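Local atomic coordinates of serine-rich Repeat Adhesion Glycoprotein (Srr1) (Streptococcus agalactiae, PDB entry 4MBO), a protein that binds fibrinogen as a glycosylated streptococcal surface adhesin and so probably attaches the bacterium to host tissue. Residues E41-N46 with Q139-T144; D69-G72 with I76-V79; H100-T105 with V120-W125; P126-I131 with I177-D182; K238-S243 with T281-V286. One frame throughout, in Å; residues are numbered along the deposited sequence. Where two conformers were deposited one is given.

Contact 1 (E41-N46 with Q139-T144); sequences ENLVLN and QCFTAT
Leu43 and Leu45 face Phe141 and Ala143 across the interior of a beta-sandwich, a worked example of how two sheets adhere through alternate side chains. Strand 43-51 belongs to the four-stranded sheet and strand 139-145 to the other, and they come closer along their length: Leu43 CA lies 9.6 Å from Phe141 CA, but Leu45 CA only 8.2 Å from Ala143 CA. The narrowing suits the small methyl of Ala143. With CG opposite the backbone N (chi1 171°), Leu45 carries CD1 to 3.9 Å from Ala143 CB. At the wider end the bulk of Phe141 fills the gap; Leu43 crosses it at about a right angle and lays CD1 4.1 Å from ring atom CD2. Pro126 and Ile131 pack against the same ring, Ile152 packs on Leu43, and Ile22 on both Leu45 and Ala143. The intervening residues lie on the looser outer side. Cys140 is exposed there and carries a covalently attached beta-mercaptoethanol, probably from the crystallisation liquor, while Asn46 OD1 is hydrogen-bonded to Lys25 NZ. Asn42 is partly exposed and bends forward onto the next residue, ND2 donating to Leu43 O at 2.9 Å from 46° above the carbonyl plane.

Contact 2 (D69-G72 with I76-V79); sequences DTQG and ILKV
Gln71 does most of the work in joining 69-72 to 76-79, and it does so through the nitrogen of its amide. NE2 donates to Ile76 O at 3.1 Å in a nearly straight bond (166°). The acceptor lies in the plane of the glutamine amide, yet the donor stands 64° above the carbonyl plane. With CG opposite the carbonyl carbon (chi1 -65°) and the chain extended beyond it, Gln71 runs side by side with Leu77, whose CD2 is 3.7 Å from NE2. Ile76 enters the contact by its carbonyl, while its side chain leads away to pack on Asp182. Both segments belong to the connection that carries the chain from one sheet of the beta-sandwich, at strand 68-69, to the other, at strand 82-83. An Asx turn, widened to an Asx motif by a second bond, starts it: Asp69 OD1 accepts from Gln71 N at 2.8 Å and, from the same face of the carboxylate, from Gly72 N at 3.0 Å. Asp69 OD2 forms a salt bridge with Arg129 NH1 and Gln71 OE1 a hydrogen bond with the same atom, which ties the turn to the loop after strand 116-126. Thr70 CG2 lies 4.2 Å from Val79 CG1, and Thr70 OG1 donates to a water 2.7 Å away. That water donates to Ile76 O and Lys78 O, so an amide and a water grip Ile76 O.

Contact 3 (H100-T105 with V120-W125); sequences HNITYT and VNMPVW
Tyr104 and Val120 mark the nearest backbone approach, 11.5 Å between CA atoms, of two strands running in nearly opposite directions. The axes of 101-105 and 120-125 make an angle of 153° and come no closer than 12.2 Å, a separation that side chains must bridge. This is face-to-face packing in a beta-sandwich: strand 101-106 lies in one sheet, strand 116-126 in the other, and the chain passes between them by way of the short helix 108-111. Met122 provides the middle of the bridge. Its CG sits between the backbone N and the carbonyl carbon (chi1 76°), and a bend at chi3 (74°) turns the methyl toward Tyr104. Ile102 reaches across to meet it tip to tip, CD1 being 3.9 Å from SD and 4.1 Å from Met122 CE. Tyr104 comes from the opposite direction to both Met122 and Val120, spanning much of the gap with its length. Phe60, on the neighbouring strand, holds its ring almost parallel to that of Tyr104. The phenol oxygen ends up among apolar groups of the facing strand: Tyr104 OH is 3.3 Å from Met122 CE and 4.0 Å from Val120 CG1.

Contact 4 (P126-I131 with I177-D182); sequences PDQRII and IMKLDD
Gln128 and Met178, with CA atoms 8.9 Å apart, are the nearest backbone points between a tight turn, in which Asp127 O accepts from both Ile130 N and Ile131 N, and the end of strand 169-181. Gln128 spans the gap with a chain extended beyond CG. Its NE2 donates to Met178 O at 2.9 Å, at an N-H...O angle of 155°; NE2 lies in the carbonyl plane, and the oxygen in the plane of the Gln128 amide. Both ends of the amide are held further, NE2 by Asp245 OD2 and OE1 by Arg176 NH2, so its rotation is fixed. Beside it, Lys179 and Arg129 cross at about a right angle, with NZ 3.4 Å from NH2. These two donors do not bond to each other. Lys179 NZ instead forms a salt bridge with Asp245 OD2, to which Arg129 NE makes a long, weak ion pair, and this carboxylate probably offsets the gathered positive charge. Arg129 is steadied from its own turn: Asp127 OD1 accepts NE on its syn side at 2.9 Å in an almost straight salt bridge (173°), and Arg129 N on its anti side at 2.9 Å, closing an Asx turn. Such a polar junction between the Ig-like and fibrinogen-binding adhesin family regions is consistent with an interface between two domains, as in related adhesins built from paired Ig-like domains.

Contact 5 (K238-S243 with T281-V286); sequences KNLTDS and TTSYVV
Leu240 rests one methyl on each of two side chains of strand 283-290. CD2 packs 3.6 Å from Val285 CG2, the two side chains sliding past each other in opposite directions. The other branch, CD1, rests 4.0 Å from Ser283 CB and 4.2 Å from Ser283 OG. That hydroxyl is hydrogen-bonded to Asn194 O, while CB meets the leucine. On the Val285 side, CG1 stands opposite the backbone N (chi1 -180°), leaving CG2 as the branch that meets Leu240. The arrangement is a loop laid over an antiparallel sheet: strand 283-290 pairs with strand 186-202 and with strand 229-235, and segment 238-243 comes from the connection that follows the latter. Gln192 and Thr235, one from each of these neighbours, touch Leu240 as well, while Ile190 packs on Val285. Further out, polar bonds set the course of the loop. Thr241 O accepts from Gln192 NE2, Thr241 OG1 is hydrogen-bonded to Gln246 OE1, and Asp242 forms a salt bridge with Arg174. A bound calcium ion lies about 6 Å from the side chain of Leu240.

Contacts 1 and 3 lie in one sandwich, their centres 10 Å apart, and are joined directly where Leu43 N and Leu45 N bond to Val124 O and Met122 O. Contact 2 sits 8 Å from contact 3 between centres, sharing the backbone bond from Trp125 N to Asp69 O. Arg129 links contact 2 to contact 4, whose centre is 10 Å from that of contact 2 and close to the centre of the molecule. Contact 5 lies in the region of the fibrinogen-binding adhesin family; contacts 4 and 5, centres 17 Å apart, are tied by Ser243 OG and Gln128 O. Contact 5 is also the closest of the five to calcium, the others being about 10 Å or more from one.

Contact 1 (E41-N46 with Q139-T144)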
# COMPACT_ATOMS: atom_id res chain seq x y z
N GLU A 41 -5.52 -7.49 -4.36
CA GLU A 41 -6.84 -7.17 -4.91
C GLU A 41 -7.10 -5.66 -4.99
O GLU A 41 -6.50 -4.86 -4.27
CB GLU A 41 -7.94 -7.85 -4.09
CG GLU A 41 -7.92 -9.35 -4.26
CD GLU A 41 -9.12 -10.07 -3.67
OE1 GLU A 41 -9.84 -9.49 -2.82
OE2 GLU A 41 -9.33 -11.24 -4.09
N ASN A 42 -8.04 -5.27 -5.86
CA ASN A 42 -8.40 -3.89 -6.05
C ASN A 42 -9.77 -3.85 -6.68
O ASN A 42 -10.34 -4.90 -7.03
CB ASN A 42 -7.35 -3.14 -6.90
CG ASN A 42 -7.13 -3.76 -8.26
OD1 ASN A 42 -6.15 -4.50 -8.45
ND2 ASN A 42 -8.04 -3.54 -9.20
N LEU A 43 -10.32 -2.65 -6.74
CA LEU A 43 -11.59 -2.38 -7.42
C LEU A 43 -11.28 -1.84 -8.79
O LEU A 43 -10.12 -1.59 -9.14
CB LEU A 43 -12.40 -1.37 -6.63
CG LEU A 43 -12.79 -1.82 -5.22
CD1 LEU A 43 -13.41 -0.67 -4.42
CD2 LEU A 43 -13.69 -3.04 -5.24
N VAL A 44 -12.32 -1.69 -9.62
CA VAL A 44 -12.14 -1.16 -10.95
C VAL A 44 -13.10 0.02 -11.17
O VAL A 44 -14.30 -0.07 -10.87
CB VAL A 44 -12.38 -2.25 -12.04
CG1 VAL A 44 -12.25 -1.61 -13.41
CG2 VAL A 44 -11.33 -3.37 -11.90
N LEU A 45 -12.55 1.11 -11.64
CA LEU A 45 -13.31 2.30 -12.00
C LEU A 45 -13.41 2.42 -13.51
O LEU A 45 -12.41 2.30 -14.23
CB LEU A 45 -12.58 3.54 -11.49
CG LEU A 45 -13.11 4.91 -11.94
CD1 LEU A 45 -14.53 5.12 -11.43
CD2 LEU A 45 -12.19 6.02 -11.46
N ASN A 46 -14.62 2.68 -13.99
CA ASN A 46 -14.73 3.00 -15.39
C ASN A 46 -15.66 4.18 -15.60
O ASN A 46 -16.60 4.41 -14.82
CB ASN A 46 -15.17 1.83 -16.23
CG ASN A 46 -16.61 1.52 -16.08
OD1 ASN A 46 -17.01 0.86 -15.14
ND2 ASN A 46 -17.42 1.96 -17.05
N GLN A 139 -17.14 -0.81 3.97
CA GLN A 139 -16.77 0.59 3.79
C GLN A 139 -17.44 1.06 2.51
O GLN A 139 -17.69 0.27 1.63
CB GLN A 139 -15.25 0.71 3.65
CG GLN A 139 -14.47 0.03 4.76
CD GLN A 139 -14.78 0.64 6.11
OE1 GLN A 139 -14.38 1.78 6.39
NE2 GLN A 139 -15.43 -0.12 6.98
N CYS A 140 -17.68 2.36 2.41
CA CYS A 140 -18.36 2.96 1.26
C CYS A 140 -17.34 3.68 0.35
O CYS A 140 -16.57 4.54 0.81
CB CYS A 140 -19.41 3.94 1.81
SG CYS A 140 -19.95 5.21 0.66
N PHE A 141 -17.32 3.31 -0.92
CA PHE A 141 -16.40 3.88 -1.93
C PHE A 141 -17.23 4.51 -3.02
O PHE A 141 -18.15 3.91 -3.50
CB PHE A 141 -15.48 2.82 -2.51
CG PHE A 141 -14.70 2.08 -1.47
CD1 PHE A 141 -13.56 2.64 -0.91
CD2 PHE A 141 -15.12 0.84 -1.03
CE1 PHE A 141 -12.87 2.00 0.06
CE2 PHE A 141 -14.40 0.18 -0.04
CZ PHE A 141 -13.27 0.76 0.49
N THR A 142 -16.90 5.74 -3.38
CA THR A 142 -17.64 6.47 -4.42
C THR A 142 -16.73 7.21 -5.40
O THR A 142 -15.59 7.52 -5.12
CB THR A 142 -18.67 7.49 -3.84
OG1 THR A 142 -18.02 8.57 -3.12
CG2 THR A 142 -19.67 6.77 -2.91
N ALA A 143 -17.29 7.52 -6.56
CA ALA A 143 -16.63 8.30 -7.58
C ALA A 143 -17.69 9.11 -8.28
O ALA A 143 -18.76 8.61 -8.58
CB ALA A 143 -15.90 7.41 -8.56
N THR A 144 -17.34 10.35 -8.62
CA THR A 144 -18.24 11.28 -9.27
C THR A 144 -17.63 11.90 -10.52
O THR A 144 -16.48 12.27 -10.53
CB THR A 144 -18.58 12.44 -8.31
OG1 THR A 144 -19.30 11.92 -7.18
CG2 THR A 144 -19.45 13.49 -8.96

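Contact 2 (D69-G72 with I76-V79)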
# COMPACT_ATOMS: atom_id res chain seq x y z
N ASP A 69 -7.92 5.55 -3.79
CA ASP A 69 -6.78 6.10 -4.53
C ASP A 69 -6.53 5.28 -5.80
O ASP A 69 -7.16 4.25 -6.00
CB ASP A 69 -5.53 6.26 -3.66
CG ASP A 69 -4.90 4.96 -3.25
OD1 ASP A 69 -4.68 4.11 -4.13
OD2 ASP A 69 -4.54 4.81 -2.03
N THR A 70 -5.68 5.80 -6.67
CA THR A 70 -5.31 5.16 -7.93
C THR A 70 -3.97 4.44 -7.86
O THR A 70 -3.42 4.03 -8.89
CB THR A 70 -5.16 6.25 -9.02
OG1 THR A 70 -4.18 7.21 -8.58
CG2 THR A 70 -6.49 6.92 -9.26
N GLN A 71 -3.48 4.26 -6.63
CA GLN A 71 -2.12 3.77 -6.38
C GLN A 71 -1.88 2.38 -5.75
O GLN A 71 -0.95 1.66 -6.16
CB GLN A 71 -1.43 4.79 -5.48
CG GLN A 71 -1.25 6.14 -6.13
CD GLN A 71 -0.66 7.14 -5.18
OE1 GLN A 71 -1.03 7.18 -4.01
NE2 GLN A 71 0.24 8.01 -5.69
N GLY A 72 -2.62 2.05 -4.72
CA GLY A 72 -2.37 0.84 -3.95
C GLY A 72 -1.09 1.08 -3.16
O GLY A 72 -1.04 2.00 -2.31
N ILE A 76 3.13 6.51 -8.12
CA ILE A 76 2.89 7.26 -9.37
C ILE A 76 1.65 8.12 -9.25
O ILE A 76 0.59 7.65 -8.76
CB ILE A 76 2.68 6.29 -10.55
CG1 ILE A 76 3.91 5.40 -10.71
CG2 ILE A 76 2.44 7.06 -11.85
CD1 ILE A 76 3.75 4.32 -11.75
N LEU A 77 1.77 9.38 -9.67
CA LEU A 77 0.61 10.30 -9.67
C LEU A 77 -0.12 10.30 -11.01
O LEU A 77 -1.34 10.49 -11.05
CB LEU A 77 1.05 11.71 -9.34
CG LEU A 77 1.63 11.89 -7.94
CD1 LEU A 77 2.13 13.32 -7.81
CD2 LEU A 77 0.64 11.53 -6.87
N LYS A 78 0.61 10.09 -12.09
CA LYS A 78 0.01 10.05 -13.41
C LYS A 78 -0.99 8.90 -13.45
O LYS A 78 -0.91 7.96 -12.66
CB LYS A 78 1.09 9.82 -14.46
CG LYS A 78 2.20 10.85 -14.38
CD LYS A 78 1.93 12.09 -15.20
CE LYS A 78 2.53 11.95 -16.59
NZ LYS A 78 4.01 11.94 -16.55
N VAL A 79 -1.99 9.06 -14.31
CA VAL A 79 -2.90 7.95 -14.63
C VAL A 79 -2.71 7.72 -16.14
O VAL A 79 -1.97 8.43 -16.79
CB VAL A 79 -4.36 8.22 -14.24
CG1 VAL A 79 -4.49 8.31 -12.72
CG2 VAL A 79 -4.90 9.46 -14.92
O HOH W 1 -1.85 7.28 -10.03

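Contact 3 (H100-T105 with V120-W125)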
# COMPACT_ATOMS: atom_id res chain seq x y z
N HIS A 100 -8.01 13.77 -3.69
CA HIS A 100 -8.50 12.46 -4.14
C HIS A 100 -9.22 12.60 -5.49
O HIS A 100 -10.03 11.77 -5.85
CB HIS A 100 -9.34 11.74 -3.09
CG HIS A 100 -8.53 11.26 -1.94
ND1 HIS A 100 -8.21 9.93 -1.75
CD2 HIS A 100 -7.99 11.93 -0.90
CE1 HIS A 100 -7.43 9.83 -0.68
NE2 HIS A 100 -7.29 11.03 -0.15
N ASN A 101 -8.86 13.61 -6.25
CA ASN A 101 -9.43 13.78 -7.59
C ASN A 101 -8.44 13.43 -8.67
O ASN A 101 -7.21 13.59 -8.50
CB ASN A 101 -9.85 15.22 -7.87
CG ASN A 101 -10.99 15.68 -7.00
OD1 ASN A 101 -11.68 14.88 -6.42
ND2 ASN A 101 -11.17 16.98 -6.90
N ILE A 102 -8.96 12.92 -9.78
CA ILE A 102 -8.18 12.68 -10.97
C ILE A 102 -8.51 13.81 -11.96
O ILE A 102 -9.66 13.99 -12.36
CB ILE A 102 -8.49 11.35 -11.63
CG1 ILE A 102 -8.48 10.20 -10.60
CG2 ILE A 102 -7.50 11.12 -12.76
CD1 ILE A 102 -9.14 8.94 -11.08
N THR A 103 -7.52 14.60 -12.31
CA THR A 103 -7.69 15.73 -13.20
C THR A 103 -7.07 15.40 -14.54
O THR A 103 -5.88 15.04 -14.63
CB THR A 103 -7.01 17.00 -12.66
OG1 THR A 103 -7.56 17.33 -11.39
CG2 THR A 103 -7.17 18.20 -13.58
N TYR A 104 -7.90 15.52 -15.57
CA TYR A 104 -7.48 15.31 -16.95
C TYR A 104 -7.43 16.65 -17.68
O TYR A 104 -8.32 17.48 -17.54
CB TYR A 104 -8.45 14.39 -17.68
CG TYR A 104 -8.36 12.95 -17.26
CD1 TYR A 104 -7.47 12.08 -17.88
CD2 TYR A 104 -9.19 12.45 -16.29
CE1 TYR A 104 -7.42 10.74 -17.48
CE2 TYR A 104 -9.15 11.14 -15.89
CZ TYR A 104 -8.27 10.28 -16.50
OH TYR A 104 -8.27 8.99 -16.05
N THR A 105 -6.37 16.83 -18.47
CA THR A 105 -6.16 18.05 -19.24
C THR A 105 -6.14 17.75 -20.73
O THR A 105 -5.35 16.91 -21.19
CB THR A 105 -4.85 18.71 -18.83
OG1 THR A 105 -4.84 18.93 -17.40
CG2 THR A 105 -4.65 20.06 -19.56
N VAL A 120 -12.59 5.23 -20.22
CA VAL A 120 -11.48 4.83 -19.38
C VAL A 120 -11.87 3.74 -18.39
O VAL A 120 -13.00 3.73 -17.85
CB VAL A 120 -11.01 6.06 -18.54
CG1 VAL A 120 -9.93 5.67 -17.52
CG2 VAL A 120 -10.51 7.17 -19.45
N ASN A 121 -10.93 2.80 -18.22
CA ASN A 121 -10.97 1.76 -17.20
C ASN A 121 -9.66 1.88 -16.44
O ASN A 121 -8.60 2.11 -17.04
CB ASN A 121 -11.02 0.37 -17.81
CG ASN A 121 -12.33 0.07 -18.50
OD1 ASN A 121 -13.39 0.04 -17.88
ND2 ASN A 121 -12.24 -0.21 -19.78
N MET A 122 -9.72 1.79 -15.11
CA MET A 122 -8.47 1.76 -14.35
C MET A 122 -8.70 1.13 -12.98
O MET A 122 -9.82 1.16 -12.43
CB MET A 122 -7.93 3.17 -14.14
CG MET A 122 -8.69 3.92 -13.09
SD MET A 122 -8.01 5.57 -12.76
CE MET A 122 -8.59 6.32 -14.22
N PRO A 123 -7.64 0.53 -12.41
CA PRO A 123 -7.77 0.04 -11.05
C PRO A 123 -7.77 1.18 -10.03
O PRO A 123 -7.11 2.21 -10.21
CB PRO A 123 -6.53 -0.85 -10.86
CG PRO A 123 -5.55 -0.29 -11.79
CD PRO A 123 -6.34 0.19 -12.99
N VAL A 124 -8.55 0.99 -9.00
CA VAL A 124 -8.56 1.89 -7.84
C VAL A 124 -8.54 1.02 -6.59
O VAL A 124 -9.04 -0.10 -6.60
CB VAL A 124 -9.74 2.86 -7.79
CG1 VAL A 124 -9.67 3.87 -8.93
CG2 VAL A 124 -11.08 2.17 -7.79
N TRP A 125 -7.95 1.55 -5.52
CA TRP A 125 -7.77 0.82 -4.29
C TRP A 125 -8.35 1.56 -3.09
O TRP A 125 -8.25 2.79 -3.02
CB TRP A 125 -6.27 0.69 -3.98
CG TRP A 125 -5.50 -0.27 -4.80
CD1 TRP A 125 -5.11 -1.52 -4.41
CD2 TRP A 125 -4.97 -0.07 -6.10
NE1 TRP A 125 -4.39 -2.11 -5.39
CE2 TRP A 125 -4.26 -1.24 -6.44
CE3 TRP A 125 -4.98 1.01 -7.00
CZ2 TRP A 125 -3.62 -1.40 -7.67
CZ3 TRP A 125 -4.32 0.86 -8.22
CH2 TRP A 125 -3.65 -0.34 -8.53

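Contact 4 (P126-I131 with I177-D182)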
# COMPACT_ATOMS: atom_id res chain seq x y z
N PRO A 126 -8.94 0.82 -2.14
CA PRO A 126 -9.17 1.39 -0.82
C PRO A 126 -7.81 1.92 -0.35
O PRO A 126 -6.80 1.19 -0.40
CB PRO A 126 -9.62 0.18 0.02
CG PRO A 126 -10.23 -0.74 -0.99
CD PRO A 126 -9.32 -0.61 -2.18
N ASP A 127 -7.76 3.19 0.06
CA ASP A 127 -6.49 3.84 0.37
C ASP A 127 -5.93 3.28 1.65
O ASP A 127 -6.54 3.41 2.72
CB ASP A 127 -6.69 5.36 0.41
CG ASP A 127 -5.43 6.15 0.64
OD1 ASP A 127 -4.43 5.62 1.19
OD2 ASP A 127 -5.43 7.34 0.27
N GLN A 128 -4.75 2.67 1.54
CA GLN A 128 -4.14 1.98 2.69
C GLN A 128 -3.72 2.88 3.82
O GLN A 128 -3.42 2.39 4.94
CB GLN A 128 -2.96 1.09 2.23
CG GLN A 128 -1.74 1.84 1.68
CD GLN A 128 -0.60 0.92 1.35
OE1 GLN A 128 -0.80 -0.29 1.09
NE2 GLN A 128 0.61 1.46 1.34
N ARG A 129 -3.65 4.19 3.55
CA ARG A 129 -3.30 5.16 4.59
C ARG A 129 -4.54 5.60 5.38
O ARG A 129 -4.39 6.14 6.47
CB ARG A 129 -2.65 6.37 3.92
CG ARG A 129 -1.27 6.06 3.36
CD ARG A 129 -0.89 6.91 2.16
NE ARG A 129 -1.66 6.48 0.96
CZ ARG A 129 -1.21 6.50 -0.28
NH1 ARG A 129 -1.98 6.04 -1.28
NH2 ARG A 129 0.01 6.95 -0.55
N ILE A 130 -5.71 5.41 4.80
CA ILE A 130 -7.01 5.83 5.36
C ILE A 130 -7.71 4.63 5.99
O ILE A 130 -8.06 4.68 7.17
CB ILE A 130 -7.87 6.49 4.29
CG1 ILE A 130 -7.12 7.70 3.68
CG2 ILE A 130 -9.22 6.91 4.86
CD1 ILE A 130 -6.82 8.77 4.68
N ILE A 131 -7.94 3.57 5.22
CA ILE A 131 -8.48 2.30 5.75
C ILE A 131 -7.22 1.47 5.97
O ILE A 131 -6.90 0.58 5.20
CB ILE A 131 -9.43 1.63 4.77
CG1 ILE A 131 -10.54 2.60 4.36
CG2 ILE A 131 -10.04 0.37 5.38
CD1 ILE A 131 -11.42 2.10 3.25
N ILE A 177 5.33 -5.64 2.14
CA ILE A 177 5.89 -4.73 1.21
C ILE A 177 4.78 -3.71 1.06
O ILE A 177 3.68 -4.03 0.55
CB ILE A 177 6.22 -5.40 -0.13
CG1 ILE A 177 7.31 -6.44 0.09
CG2 ILE A 177 6.59 -4.35 -1.13
CD1 ILE A 177 7.70 -7.26 -1.12
N MET A 178 5.00 -2.51 1.58
CA MET A 178 3.92 -1.53 1.61
C MET A 178 4.12 -0.31 0.74
O MET A 178 3.28 0.59 0.73
CB MET A 178 3.58 -1.16 3.05
CG MET A 178 4.77 -0.83 3.93
SD MET A 178 5.74 0.53 3.32
CE MET A 178 4.53 1.90 3.50
N LYS A 179 5.21 -0.29 -0.02
CA LYS A 179 5.48 0.84 -0.91
C LYS A 179 6.43 0.44 -2.01
O LYS A 179 7.44 -0.24 -1.75
CB LYS A 179 6.09 2.02 -0.16
CG LYS A 179 6.03 3.36 -0.89
CD LYS A 179 4.61 3.90 -1.09
CE LYS A 179 3.83 3.97 0.23
NZ LYS A 179 2.59 4.78 0.10
N LEU A 180 6.10 0.85 -3.22
CA LEU A 180 6.99 0.73 -4.37
C LEU A 180 7.16 2.14 -4.93
O LEU A 180 6.20 2.73 -5.39
CB LEU A 180 6.41 -0.20 -5.42
CG LEU A 180 6.19 -1.67 -5.04
CD1 LEU A 180 5.48 -2.40 -6.19
CD2 LEU A 180 7.49 -2.37 -4.65
N ASP A 181 8.37 2.68 -4.87
CA ASP A 181 8.63 4.05 -5.33
C ASP A 181 9.07 4.00 -6.78
O ASP A 181 10.13 3.41 -7.10
CB ASP A 181 9.67 4.71 -4.45
CG ASP A 181 9.84 6.19 -4.73
OD1 ASP A 181 9.82 6.59 -5.93
OD2 ASP A 181 10.00 6.95 -3.75
N ASP A 182 8.27 4.63 -7.64
CA ASP A 182 8.49 4.65 -9.08
C ASP A 182 9.76 5.36 -9.50
O ASP A 182 10.51 4.85 -10.34
CB ASP A 182 7.29 5.31 -9.79
CG ASP A 182 7.11 6.79 -9.41
OD1 ASP A 182 7.31 7.16 -8.23
OD2 ASP A 182 6.74 7.59 -10.30

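Contact 5 (K238-S243 with T281-V286)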
# COMPACT_ATOMS: atom_id res chain seq x y z
N LYS A 238 -0.86 -0.54 20.21
CA LYS A 238 -2.13 0.15 19.94
C LYS A 238 -1.97 1.26 18.88
O LYS A 238 -2.96 1.81 18.39
CB LYS A 238 -2.71 0.76 21.21
CG LYS A 238 -2.00 2.02 21.65
CD LYS A 238 -2.68 2.67 22.84
CE LYS A 238 -2.03 4.00 23.14
NZ LYS A 238 -0.58 3.80 23.37
N ASN A 239 -0.72 1.60 18.55
CA ASN A 239 -0.44 2.61 17.52
C ASN A 239 -0.18 2.03 16.13
O ASN A 239 -0.01 2.79 15.17
CB ASN A 239 0.76 3.44 17.94
CG ASN A 239 0.52 4.20 19.20
OD1 ASN A 239 -0.49 4.88 19.32
ND2 ASN A 239 1.43 4.09 20.18
N LEU A 240 -0.14 0.70 16.03
CA LEU A 240 0.20 0.05 14.78
C LEU A 240 -1.03 -0.15 13.89
O LEU A 240 -2.12 -0.48 14.37
CB LEU A 240 0.83 -1.31 15.03
CG LEU A 240 2.14 -1.29 15.82
CD1 LEU A 240 2.54 -2.73 16.10
CD2 LEU A 240 3.27 -0.57 15.10
N THR A 241 -0.83 0.04 12.59
CA THR A 241 -1.86 -0.23 11.60
C THR A 241 -1.56 -1.60 10.97
O THR A 241 -0.50 -2.20 11.22
CB THR A 241 -1.87 0.85 10.49
OG1 THR A 241 -0.61 0.80 9.78
CG2 THR A 241 -2.13 2.20 11.08
N ASP A 242 -2.46 -2.11 10.15
CA ASP A 242 -2.26 -3.36 9.46
C ASP A 242 -1.59 -3.12 8.09
O ASP A 242 -0.87 -3.97 7.56
CB ASP A 242 -3.60 -4.09 9.29
CG ASP A 242 -4.27 -4.47 10.63
OD1 ASP A 242 -3.55 -4.76 11.62
OD2 ASP A 242 -5.51 -4.46 10.68
N SER A 243 -1.85 -1.96 7.46
CA SER A 243 -1.19 -1.65 6.19
C SER A 243 0.26 -1.26 6.36
O SER A 243 1.04 -1.36 5.42
CB SER A 243 -1.87 -0.49 5.46
OG SER A 243 -1.64 0.70 6.18
N THR A 281 3.61 -4.25 26.12
CA THR A 281 3.50 -2.85 25.72
C THR A 281 4.64 -2.34 24.85
O THR A 281 4.69 -1.16 24.51
CB THR A 281 3.37 -1.94 26.96
OG1 THR A 281 4.40 -2.27 27.88
CG2 THR A 281 2.04 -2.20 27.63
N THR A 282 5.53 -3.25 24.45
CA THR A 282 6.63 -2.89 23.59
C THR A 282 6.51 -3.60 22.25
O THR A 282 6.49 -4.85 22.21
CB THR A 282 7.97 -3.30 24.19
OG1 THR A 282 8.19 -2.57 25.40
CG2 THR A 282 9.12 -3.06 23.25
N SER A 283 6.41 -2.81 21.18
CA SER A 283 6.46 -3.34 19.82
C SER A 283 7.55 -2.60 19.06
O SER A 283 7.91 -1.46 19.41
CB SER A 283 5.12 -3.18 19.11
OG SER A 283 4.07 -3.87 19.79
N TYR A 284 8.16 -3.25 18.08
CA TYR A 284 9.15 -2.60 17.25
C TYR A 284 8.71 -2.68 15.79
O TYR A 284 7.98 -3.58 15.40
CB TYR A 284 10.53 -3.24 17.37
CG TYR A 284 11.13 -3.16 18.74
CD1 TYR A 284 11.70 -1.98 19.20
CD2 TYR A 284 11.12 -4.25 19.58
CE1 TYR A 284 12.23 -1.88 20.47
CE2 TYR A 284 11.68 -4.18 20.84
CZ TYR A 284 12.22 -2.99 21.28
OH TYR A 284 12.76 -2.92 22.56
N VAL A 285 9.10 -1.69 15.02
CA VAL A 285 8.87 -1.66 13.59
C VAL A 285 10.25 -1.51 12.94
O VAL A 285 11.00 -0.58 13.24
CB VAL A 285 7.95 -0.53 13.19
CG1 VAL A 285 7.73 -0.55 11.71
CG2 VAL A 285 6.63 -0.61 13.95
N VAL A 286 10.58 -2.43 12.04
CA VAL A 286 11.82 -2.39 11.29
C VAL A 286 11.49 -2.04 9.85
O VAL A 286 10.74 -2.78 9.17
CB VAL A 286 12.58 -3.72 11.33
CG1 VAL A 286 13.85 -3.58 10.48
CG2 VAL A 286 12.89 -4.13 12.75